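Local coordinates for protein Hen1 (Anabaena variabilis, PDB 3JWH) that probably transfers a methyl group from S-adenosyl-L-methionine to the 2'-hydroxyl of the 3'-terminal nucleotide of RNA, at residues G39-K45 with I68-L73; A92-Q96 with A122-V126. Numbering follows the deposited sequence.

Contact 1 (G39-K45 with I68-L73); sequences GQGNLLK and IAQERL. With SAH (S-adenosyl-L-homocysteine), chain C.
This is a loop-and-helix packing contact at the cofactor end of the sheet. The glycine-rich turn 39-41 and the first turn of helix 42-49 lie against the last turns of helix 63-73. Gly-39 has phi/psi of 56/-138 and Gly-41 86/27. Gly-41 is the N-cap, and its O accepts the helix bond from Lys-45 N at 2.8 Å. In register, Gln-40 faces Ala-69 with CA atoms 4.2 Å apart, and Lys-45 faces Leu-73 at 5.7 Å. The backbones meet where Ala-69 CA makes a CA-H...O contact of 3.0 Å to Gln-40 O. A side chain on Gly-41 would point at Ala-69 CB and clash. Gly-39 and Gly-41 are the last two glycines of the GxGxG motif that begins at Gly-37, after strand 32-36, as in Rossmann-like class I methyltransferases. Gly-39 CA comes within 3.3 Å of SAH O3', and Gly-39 N is hydrogen-bonded to Asp-60, which also binds SAH. A CB on Gly-39 would crowd the ligand. Asn-42 CB is 3.6 Å from SAH OXT. On the outer side, Arg-72 (chi1 p, chi2 t, chi3 m) reaches back to the turn. Arg-72 NH1 gives a hydrogen bond of 2.9 Å to Gln-40 O and lies 3.0 Å from Gly-41 O. Asn-42 OD1 and the extended Lys-45 side chain (all t) cover opposite faces of the guanidinium, with Lys-45 CD 3.6 Å from Arg-72 NH2. Deeper in, Leu-73 (m, t) puts CD2 3.4 Å from Lys-45 CA and CD1 4.3 Å from Leu-44 CB. Leu-44 and Leu-73 also touch strand 86-90.

Contact 2 (A92-Q96 with A122-V126); sequences ALTYQ and AFERV. With SAH (S-adenosyl-L-homocysteine), chain C.
Segment 92-96 is an irregular loop after strand 86-90, with a type I beta turn from Ala-92 to Tyr-95. Leu-93 (-80/-13) and Thr-94 (-90/1) are its central residues. Tyr-95 and Gln-96 then extend. Segment 122-126 is a regular part of helix 117-131, with Val-126 N bonded to Ala-122 O at 3.0 Å. The nearest CA pairs are Thr-94 with Phe-123 at 4.4 Å and Gln-96 with Val-126 at 5.5 Å. No hydrogen bond joins the segments. Phe-123 (chi1 t, chi2 56°) sets its CD1 3.5 Å from Leu-93 CB. Leu-93 O lies at the ring edge, 3.4 Å from Phe-123 CD1. Val-126 (t) points at the loop. Val-126 CG2 is 3.4 Å from Thr-94 O, and Val-126 CG1 is 3.5 Å from Leu-93 O and 3.7 Å from Tyr-95 O. Thr-94 CB rests 3.9 Å from Ala-122 CB. Leu-93 (m, t) and Phe-123 both also touch Leu-36 of strand 32-36. On the ligand side, Leu-93 N donates a 2.7 Å hydrogen bond to SAH N1, and Ala-92 CA is 3.3 Å from the same N1. This backbone reading of the adenine edge is characteristic of the cofactor pocket of class I methyltransferases.

Both contacts border the SAH site, but at different parts of the ligand. Contact 1 meets the ribose and the carboxylate of the homocysteine part. Contact 2 meets the adenine. Their centres are 22 Å apart, and they share no helix or strand. Each is partly buried: Leu-44, Ala-69 and Leu-73 are buried in contact 1, and Leu-93, Phe-123 and Val-126 in contact 2, while Gln-40 and Gln-96 are exposed. Contact 1 joins the glycine turn and start of helix 42-49 to the end of helix 63-73 and includes a charged side chain bonded to a loop carbonyl. Contact 2 packs a loop on a helix without a hydrogen bond, through side-chain carbons set against each other and against loop carbonyls.

Contact 1 (G39-K45 with I68-L73)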
ATOM      1  N   GLY A  39      -0.678  -5.447  -8.117  1.00 22.77           N
ATOM      2  CA  GLY A  39      -1.586  -5.476  -9.244  1.00 24.28           C
ATOM      3  C   GLY A  39      -0.921  -5.084 -10.553  1.00 25.89           C
ATOM      4  O   GLY A  39       0.222  -5.467 -10.819  1.00 26.02           O
ATOM      5  N   GLN A  40      -1.625  -4.293 -11.355  1.00 26.52           N
ATOM      6  CA  GLN A  40      -1.120  -3.866 -12.658  1.00 28.66           C
ATOM      7  C   GLN A  40       0.016  -2.850 -12.619  1.00 29.24           C
ATOM      8  O   GLN A  40       0.504  -2.440 -13.669  1.00 31.38           O
ATOM      9  CB  GLN A  40      -2.255  -3.296 -13.504  1.00 31.60           C
ATOM     10  CG  GLN A  40      -3.509  -4.140 -13.503  1.00 35.78           C
ATOM     11  CD  GLN A  40      -4.447  -3.780 -14.641  1.00 38.76           C
ATOM     12  OE1 GLN A  40      -4.650  -2.599 -14.947  1.00 39.86           O
ATOM     13  NE2 GLN A  40      -5.028  -4.798 -15.268  1.00 36.55           N
ATOM     14  N   GLY A  41       0.420  -2.425 -11.427  1.00 27.69           N
ATOM     15  CA  GLY A  41       1.527  -1.491 -11.320  1.00 25.76           C
ATOM     16  C   GLY A  41       1.213  -0.012 -11.432  1.00 24.95           C
ATOM     17  O   GLY A  41       2.072   0.775 -11.823  1.00 24.72           O
ATOM     18  N   ASN A  42      -0.006   0.380 -11.085  1.00 26.09           N
ATOM     19  CA  ASN A  42      -0.377   1.789 -11.168  1.00 27.82           C
ATOM     20  C   ASN A  42       0.556   2.622 -10.307  1.00 25.71           C
ATOM     21  O   ASN A  42       1.169   3.572 -10.789  1.00 26.25           O
ATOM     22  CB  ASN A  42      -1.831   1.986 -10.750  1.00 30.61           C
ATOM     23  CG  ASN A  42      -2.798   1.414 -11.764  1.00 35.83           C
ATOM     24  OD1 ASN A  42      -2.510   1.401 -12.969  1.00 38.34           O
ATOM     25  ND2 ASN A  42      -3.961   0.950 -11.294  1.00 37.91           N
ATOM     26  N   LEU A  43       0.694   2.248  -9.038  1.00 23.44           N
ATOM     27  CA  LEU A  43       1.596   2.974  -8.164  1.00 22.04           C
ATOM     28  C   LEU A  43       3.055   2.739  -8.582  1.00 22.07           C
ATOM     29  O   LEU A  43       3.884   3.651  -8.494  1.00 20.71           O
ATOM     30  CB  LEU A  43       1.387   2.553  -6.710  1.00 21.25           C
ATOM     31  CG  LEU A  43       2.445   3.100  -5.752  1.00 24.56           C
ATOM     32  CD1 LEU A  43       2.375   4.625  -5.703  1.00 27.36           C
ATOM     33  CD2 LEU A  43       2.233   2.513  -4.374  1.00 26.53           C
ATOM     34  N   LEU A  44       3.376   1.524  -9.040  1.00 21.85           N
ATOM     35  CA  LEU A  44       4.757   1.233  -9.464  1.00 20.80           C
ATOM     36  C   LEU A  44       5.179   2.150 -10.631  1.00 19.99           C
ATOM     37  O   LEU A  44       6.329   2.575 -10.700  1.00 18.96           O
ATOM     38  CB  LEU A  44       4.915  -0.240  -9.892  1.00 18.27           C
ATOM     39  CG  LEU A  44       4.646  -1.394  -8.908  1.00 17.78           C
ATOM     40  CD1 LEU A  44       4.950  -2.692  -9.631  1.00 20.60           C
ATOM     41  CD2 LEU A  44       5.491  -1.284  -7.633  1.00 14.46           C
ATOM     42  N   LYS A  45       4.257   2.451 -11.542  1.00 20.90           N
ATOM     43  CA  LYS A  45       4.566   3.326 -12.678  1.00 22.95           C
ATOM     44  C   LYS A  45       4.958   4.722 -12.199  1.00 23.65           C
ATOM     45  O   LYS A  45       5.944   5.298 -12.662  1.00 26.62           O
ATOM     46  CB  LYS A  45       3.362   3.419 -13.619  1.00 24.96           C
ATOM     47  CG  LYS A  45       3.607   4.271 -14.855  1.00 27.96           C
ATOM     48  CD  LYS A  45       2.553   4.033 -15.925  1.00 29.60           C
ATOM     49  CE  LYS A  45       3.034   4.540 -17.281  1.00 33.51           C
ATOM     50  NZ  LYS A  45       2.082   4.212 -18.389  1.00 35.52           N
ATOM     51  N   ILE A  68       1.092  -7.779 -16.968  1.00 31.04           N
ATOM     52  CA  ILE A  68       0.514  -6.521 -17.392  1.00 30.12           C
ATOM     53  C   ILE A  68       1.321  -5.364 -16.799  1.00 30.71           C
ATOM     54  O   ILE A  68       1.640  -4.407 -17.502  1.00 31.55           O
ATOM     55  CB  ILE A  68      -0.973  -6.450 -16.978  1.00 31.74           C
ATOM     56  CG1 ILE A  68      -1.759  -7.501 -17.780  1.00 28.87           C
ATOM     57  CG2 ILE A  68      -1.527  -5.060 -17.220  1.00 31.35           C
ATOM     58  CD1 ILE A  68      -3.193  -7.653 -17.375  1.00 33.27           C
ATOM     59  N   ALA A  69       1.674  -5.457 -15.518  1.00 29.32           N
ATOM     60  CA  ALA A  69       2.463  -4.406 -14.875  1.00 29.83           C
ATOM     61  C   ALA A  69       3.746  -4.134 -15.666  1.00 31.01           C
ATOM     62  O   ALA A  69       4.075  -2.983 -15.965  1.00 29.43           O
ATOM     63  CB  ALA A  69       2.810  -4.805 -13.456  1.00 27.23           C
ATOM     64  N   GLN A  70       4.471  -5.202 -15.992  1.00 32.04           N
ATOM     65  CA  GLN A  70       5.717  -5.100 -16.740  1.00 34.68           C
ATOM     66  C   GLN A  70       5.438  -4.434 -18.090  1.00 35.61           C
ATOM     67  O   GLN A  70       6.226  -3.630 -18.583  1.00 35.95           O
ATOM     68  CB  GLN A  70       6.306  -6.504 -16.944  1.00 34.97           C
ATOM     69  CG  GLN A  70       7.713  -6.546 -17.507  1.00 35.92           C
ATOM     70  CD  GLN A  70       8.673  -5.683 -16.715  1.00 40.76           C
ATOM     71  OE1 GLN A  70       8.706  -4.464 -16.888  1.00 43.45           O
ATOM     72  NE2 GLN A  70       9.448  -6.304 -15.828  1.00 38.62           N
ATOM     73  N   GLU A  71       4.292  -4.764 -18.669  1.00 38.06           N
ATOM     74  CA  GLU A  71       3.888  -4.227 -19.959  1.00 40.91           C
ATOM     75  C   GLU A  71       3.751  -2.707 -19.961  1.00 40.78           C
ATOM     76  O   GLU A  71       4.394  -2.030 -20.760  1.00 42.02           O
ATOM     77  CB  GLU A  71       2.577  -4.877 -20.387  1.00 43.91           C
ATOM     78  CG  GLU A  71       2.156  -4.585 -21.812  1.00 48.63           C
ATOM     79  CD  GLU A  71       1.028  -5.502 -22.259  1.00 52.44           C
ATOM     80  OE1 GLU A  71       0.009  -5.589 -21.532  1.00 53.33           O
ATOM     81  OE2 GLU A  71       1.158  -6.134 -23.331  1.00 53.70           O
ATOM     82  N   ARG A  72       2.927  -2.157 -19.079  1.00 40.93           N
ATOM     83  CA  ARG A  72       2.778  -0.709 -19.067  1.00 41.27           C
ATOM     84  C   ARG A  72       4.009   0.003 -18.510  1.00 40.16           C
ATOM     85  O   ARG A  72       4.323   1.127 -18.921  1.00 39.97           O
ATOM     86  CB  ARG A  72       1.503  -0.290 -18.328  1.00 41.91           C
ATOM     87  CG  ARG A  72       1.147  -1.076 -17.099  1.00 45.29           C
ATOM     88  CD  ARG A  72      -0.314  -0.818 -16.730  1.00 47.59           C
ATOM     89  NE  ARG A  72      -0.565   0.569 -16.339  1.00 51.49           N
ATOM     90  CZ  ARG A  72      -0.162   1.120 -15.195  1.00 51.91           C
ATOM     91  NH1 ARG A  72       0.519   0.407 -14.309  1.00 52.16           N
ATOM     92  NH2 ARG A  72      -0.444   2.389 -14.933  1.00 53.13           N
ATOM     93  N   LEU A  73       4.724  -0.651 -17.601  1.00 37.44           N
ATOM     94  CA  LEU A  73       5.920  -0.040 -17.047  1.00 35.48           C
ATOM     95  C   LEU A  73       6.909   0.150 -18.176  1.00 36.78           C
ATOM     96  O   LEU A  73       7.764   1.030 -18.120  1.00 39.76           O
ATOM     97  CB  LEU A  73       6.539  -0.906 -15.945  1.00 31.30           C
ATOM     98  CG  LEU A  73       5.909  -0.791 -14.545  1.00 29.79           C
ATOM     99  CD1 LEU A  73       6.480  -1.844 -13.601  1.00 25.93           C
ATOM    100  CD2 LEU A  73       6.159   0.589 -13.987  1.00 26.59           C
TER
HETATM  101  N   SAH C   1      -2.801  -2.087  -5.512  1.00 50.52           N
HETATM  102  CA  SAH C   1      -3.272  -2.164  -6.903  1.00 51.85           C
HETATM  103  CB  SAH C   1      -4.631  -2.865  -6.940  1.00 49.42           C
HETATM  104  CG  SAH C   1      -4.531  -4.255  -6.312  1.00 47.36           C
HETATM  105  SD  SAH C   1      -6.119  -5.164  -6.243  1.00 44.38           S
HETATM  106  C   SAH C   1      -3.430  -0.752  -7.471  1.00 53.04           C
HETATM  107  O   SAH C   1      -4.567  -0.241  -7.387  1.00 52.89           O
HETATM  108  OXT SAH C   1      -2.415  -0.222  -7.976  1.00 55.73           O
HETATM  109  C5' SAH C   1      -5.591  -6.480  -5.088  1.00 39.44           C
HETATM  110  C4' SAH C   1      -4.236  -7.063  -5.494  1.00 35.87           C
HETATM  111  O4' SAH C   1      -3.752  -7.892  -4.424  1.00 35.05           O
HETATM  112  C3' SAH C   1      -4.389  -7.959  -6.727  1.00 34.27           C
HETATM  113  O3' SAH C   1      -3.236  -7.839  -7.564  1.00 31.98           O
HETATM  114  C2' SAH C   1      -4.443  -9.346  -6.087  1.00 33.32           C
HETATM  115  O2' SAH C   1      -3.986 -10.318  -7.033  1.00 30.95           O
HETATM  116  C1' SAH C   1      -3.378  -9.147  -5.011  1.00 32.76           C
HETATM  117  N9  SAH C   1      -3.432 -10.199  -3.972  1.00 35.85           N
HETATM  118  C8  SAH C   1      -4.532 -10.634  -3.362  1.00 35.19           C
HETATM  119  N7  SAH C   1      -4.206 -11.558  -2.462  1.00 33.88           N
HETATM  120  C5  SAH C   1      -2.886 -11.715  -2.497  1.00 34.24           C
HETATM  121  C6  SAH C   1      -1.989 -12.518  -1.812  1.00 31.94           C
HETATM  122  N6  SAH C   1      -2.421 -13.375  -0.888  1.00 32.80           N
HETATM  123  N1  SAH C   1      -0.689 -12.430  -2.100  1.00 32.66           N
HETATM  124  C2  SAH C   1      -0.250 -11.590  -3.028  1.00 35.12           C
HETATM  125  N3  SAH C   1      -1.075 -10.813  -3.701  1.00 30.57           N
HETATM  126  C4  SAH C   1      -2.392 -10.848  -3.463  1.00 32.87           C

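Contact 2 (A92-Q96 with A122-V126)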
ATOM      1  N   ALA A  92       2.843 -14.929  -2.686  1.00 23.01           N
ATOM      2  CA  ALA A  92       1.700 -14.673  -1.824  1.00 24.61           C
ATOM      3  C   ALA A  92       2.144 -13.757  -0.686  1.00 25.51           C
ATOM      4  O   ALA A  92       3.289 -13.816  -0.242  1.00 27.18           O
ATOM      5  CB  ALA A  92       1.174 -15.972  -1.276  1.00 25.04           C
ATOM      6  N   LEU A  93       1.234 -12.924  -0.198  1.00 28.51           N
ATOM      7  CA  LEU A  93       1.562 -11.968   0.861  1.00 27.96           C
ATOM      8  C   LEU A  93       1.579 -12.586   2.240  1.00 28.60           C
ATOM      9  O   LEU A  93       2.068 -11.987   3.196  1.00 29.16           O
ATOM     10  CB  LEU A  93       0.561 -10.811   0.849  1.00 29.01           C
ATOM     11  CG  LEU A  93       0.492  -9.988  -0.442  1.00 28.49           C
ATOM     12  CD1 LEU A  93      -0.642  -8.973  -0.358  1.00 28.76           C
ATOM     13  CD2 LEU A  93       1.819  -9.302  -0.672  1.00 30.37           C
ATOM     14  N   THR A  94       1.053 -13.794   2.339  1.00 28.45           N
ATOM     15  CA  THR A  94       0.975 -14.472   3.616  1.00 28.68           C
ATOM     16  C   THR A  94       2.205 -15.315   3.928  1.00 30.69           C
ATOM     17  O   THR A  94       2.269 -15.961   4.973  1.00 32.88           O
ATOM     18  CB  THR A  94      -0.271 -15.357   3.654  1.00 27.62           C
ATOM     19  OG1 THR A  94      -0.198 -16.315   2.594  1.00 28.23           O
ATOM     20  CG2 THR A  94      -1.524 -14.510   3.471  1.00 23.84           C
ATOM     21  N   TYR A  95       3.184 -15.307   3.037  1.00 31.50           N
ATOM     22  CA  TYR A  95       4.393 -16.089   3.253  1.00 33.88           C
ATOM     23  C   TYR A  95       5.603 -15.213   3.570  1.00 32.22           C
ATOM     24  O   TYR A  95       5.819 -14.187   2.931  1.00 29.80           O
ATOM     25  CB  TYR A  95       4.688 -16.936   2.025  1.00 38.07           C
ATOM     26  CG  TYR A  95       5.972 -17.717   2.143  1.00 43.55           C
ATOM     27  CD1 TYR A  95       6.094 -18.763   3.059  1.00 42.68           C
ATOM     28  CD2 TYR A  95       7.072 -17.403   1.341  1.00 45.59           C
ATOM     29  CE1 TYR A  95       7.281 -19.480   3.171  1.00 46.47           C
ATOM     30  CE2 TYR A  95       8.266 -18.114   1.444  1.00 47.36           C
ATOM     31  CZ  TYR A  95       8.364 -19.151   2.360  1.00 47.97           C
ATOM     32  OH  TYR A  95       9.544 -19.859   2.450  1.00 49.55           O
ATOM     33  N   GLN A  96       6.390 -15.633   4.555  1.00 32.35           N
ATOM     34  CA  GLN A  96       7.573 -14.885   4.966  1.00 33.42           C
ATOM     35  C   GLN A  96       8.689 -14.997   3.953  1.00 33.22           C
ATOM     36  O   GLN A  96       9.530 -15.894   4.045  1.00 35.68           O
ATOM     37  CB  GLN A  96       8.078 -15.381   6.306  1.00 35.72           C
ATOM     38  CG  GLN A  96       7.011 -15.553   7.347  1.00 40.15           C
ATOM     39  CD  GLN A  96       7.603 -15.691   8.731  1.00 44.46           C
ATOM     40  OE1 GLN A  96       8.649 -16.324   8.910  1.00 46.89           O
ATOM     41  NE2 GLN A  96       6.939 -15.100   9.724  1.00 45.94           N
ATOM     42  N   ALA A 122      -2.224 -13.798   8.855  1.00 23.37           N
ATOM     43  CA  ALA A 122      -0.886 -14.200   8.421  1.00 24.26           C
ATOM     44  C   ALA A 122      -0.177 -13.031   7.739  1.00 22.08           C
ATOM     45  O   ALA A 122       1.009 -12.805   7.935  1.00 21.50           O
ATOM     46  CB  ALA A 122      -0.968 -15.403   7.476  1.00 20.53           C
ATOM     47  N   PHE A 123      -0.915 -12.285   6.927  1.00 24.29           N
ATOM     48  CA  PHE A 123      -0.334 -11.145   6.239  1.00 21.36           C
ATOM     49  C   PHE A 123       0.146 -10.109   7.252  1.00 20.22           C
ATOM     50  O   PHE A 123       1.195  -9.489   7.069  1.00 21.13           O
ATOM     51  CB  PHE A 123      -1.368 -10.526   5.299  1.00 25.40           C
ATOM     52  CG  PHE A 123      -0.924  -9.247   4.674  1.00 26.80           C
ATOM     53  CD1 PHE A 123       0.260  -9.187   3.948  1.00 28.55           C
ATOM     54  CD2 PHE A 123      -1.676  -8.092   4.827  1.00 30.09           C
ATOM     55  CE1 PHE A 123       0.690  -7.993   3.384  1.00 30.15           C
ATOM     56  CE2 PHE A 123      -1.251  -6.884   4.261  1.00 30.84           C
ATOM     57  CZ  PHE A 123      -0.064  -6.835   3.540  1.00 28.12           C
ATOM     58  N   GLU A 124      -0.621  -9.933   8.325  1.00 18.40           N
ATOM     59  CA  GLU A 124      -0.273  -8.970   9.367  1.00 19.93           C
ATOM     60  C   GLU A 124       1.082  -9.266   9.988  1.00 20.25           C
ATOM     61  O   GLU A 124       1.865  -8.354  10.217  1.00 17.55           O
ATOM     62  CB  GLU A 124      -1.344  -8.933  10.468  1.00 19.42           C
ATOM     63  CG  GLU A 124      -2.617  -8.176  10.088  1.00 26.38           C
ATOM     64  CD  GLU A 124      -3.783  -8.458  11.035  1.00 29.66           C
ATOM     65  OE1 GLU A 124      -3.550  -9.070  12.103  1.00 31.59           O
ATOM     66  OE2 GLU A 124      -4.926  -8.063  10.715  1.00 27.79           O
ATOM     67  N   ARG A 125       1.356 -10.538  10.273  1.00 23.88           N
ATOM     68  CA  ARG A 125       2.639 -10.920  10.850  1.00 25.79           C
ATOM     69  C   ARG A 125       3.734 -10.741   9.821  1.00 23.92           C
ATOM     70  O   ARG A 125       4.767 -10.144  10.105  1.00 26.33           O
ATOM     71  CB  ARG A 125       2.612 -12.366  11.339  1.00 29.34           C
ATOM     72  CG  ARG A 125       1.906 -12.533  12.677  1.00 35.47           C
ATOM     73  CD  ARG A 125       2.103 -13.933  13.208  1.00 39.83           C
ATOM     74  NE  ARG A 125       1.534 -14.919  12.296  1.00 43.64           N
ATOM     75  CZ  ARG A 125       0.231 -15.105  12.121  1.00 45.04           C
ATOM     76  NH1 ARG A 125      -0.644 -14.374  12.806  1.00 47.45           N
ATOM     77  NH2 ARG A 125      -0.199 -16.020  11.259  1.00 46.19           N
ATOM     78  N   VAL A 126       3.504 -11.254   8.622  1.00 21.03           N
ATOM     79  CA  VAL A 126       4.477 -11.114   7.558  1.00 19.76           C
ATOM     80  C   VAL A 126       4.903  -9.651   7.427  1.00 22.53           C
ATOM     81  O   VAL A 126       6.089  -9.337   7.317  1.00 22.11           O
ATOM     82  CB  VAL A 126       3.887 -11.569   6.216  1.00 22.14           C
ATOM     83  CG1 VAL A 126       4.881 -11.307   5.088  1.00 21.44           C
ATOM     84  CG2 VAL A 126       3.525 -13.041   6.287  1.00 21.19           C
TER
HETATM   85  N   SAH C   1      -2.801  -2.087  -5.512  1.00 50.52           N
HETATM   86  CA  SAH C   1      -3.272  -2.164  -6.903  1.00 51.85           C
HETATM   87  CB  SAH C   1      -4.631  -2.865  -6.940  1.00 49.42           C
HETATM   88  CG  SAH C   1      -4.531  -4.255  -6.312  1.00 47.36           C
HETATM   89  SD  SAH C   1      -6.119  -5.164  -6.243  1.00 44.38           S
HETATM   90  C   SAH C   1      -3.430  -0.752  -7.471  1.00 53.04           C
HETATM   91  O   SAH C   1      -4.567  -0.241  -7.387  1.00 52.89           O
HETATM   92  OXT SAH C   1      -2.415  -0.222  -7.976  1.00 55.73           O
HETATM   93  C5' SAH C   1      -5.591  -6.480  -5.088  1.00 39.44           C
HETATM   94  C4' SAH C   1      -4.236  -7.063  -5.494  1.00 35.87           C
HETATM   95  O4' SAH C   1      -3.752  -7.892  -4.424  1.00 35.05           O
HETATM   96  C3' SAH C   1      -4.389  -7.959  -6.727  1.00 34.27           C
HETATM   97  O3' SAH C   1      -3.236  -7.839  -7.564  1.00 31.98           O
HETATM   98  C2' SAH C   1      -4.443  -9.346  -6.087  1.00 33.32           C
HETATM   99  O2' SAH C   1      -3.986 -10.318  -7.033  1.00 30.95           O
HETATM  100  C1' SAH C   1      -3.378  -9.147  -5.011  1.00 32.76           C
HETATM  101  N9  SAH C   1      -3.432 -10.199  -3.972  1.00 35.85           N
HETATM  102  C8  SAH C   1      -4.532 -10.634  -3.362  1.00 35.19           C
HETATM  103  N7  SAH C   1      -4.206 -11.558  -2.462  1.00 33.88           N
HETATM  104  C5  SAH C   1      -2.886 -11.715  -2.497  1.00 34.24           C
HETATM  105  C6  SAH C   1      -1.989 -12.518  -1.812  1.00 31.94           C
HETATM  106  N6  SAH C   1      -2.421 -13.375  -0.888  1.00 32.80           N
HETATM  107  N1  SAH C   1      -0.689 -12.430  -2.100  1.00 32.66           N
HETATM  108  C2  SAH C   1      -0.250 -11.590  -3.028  1.00 35.12           C
HETATM  109  N3  SAH C   1      -1.075 -10.813  -3.701  1.00 30.57           N
HETATM  110  C4  SAH C   1      -2.392 -10.848  -3.463  1.00 32.87           C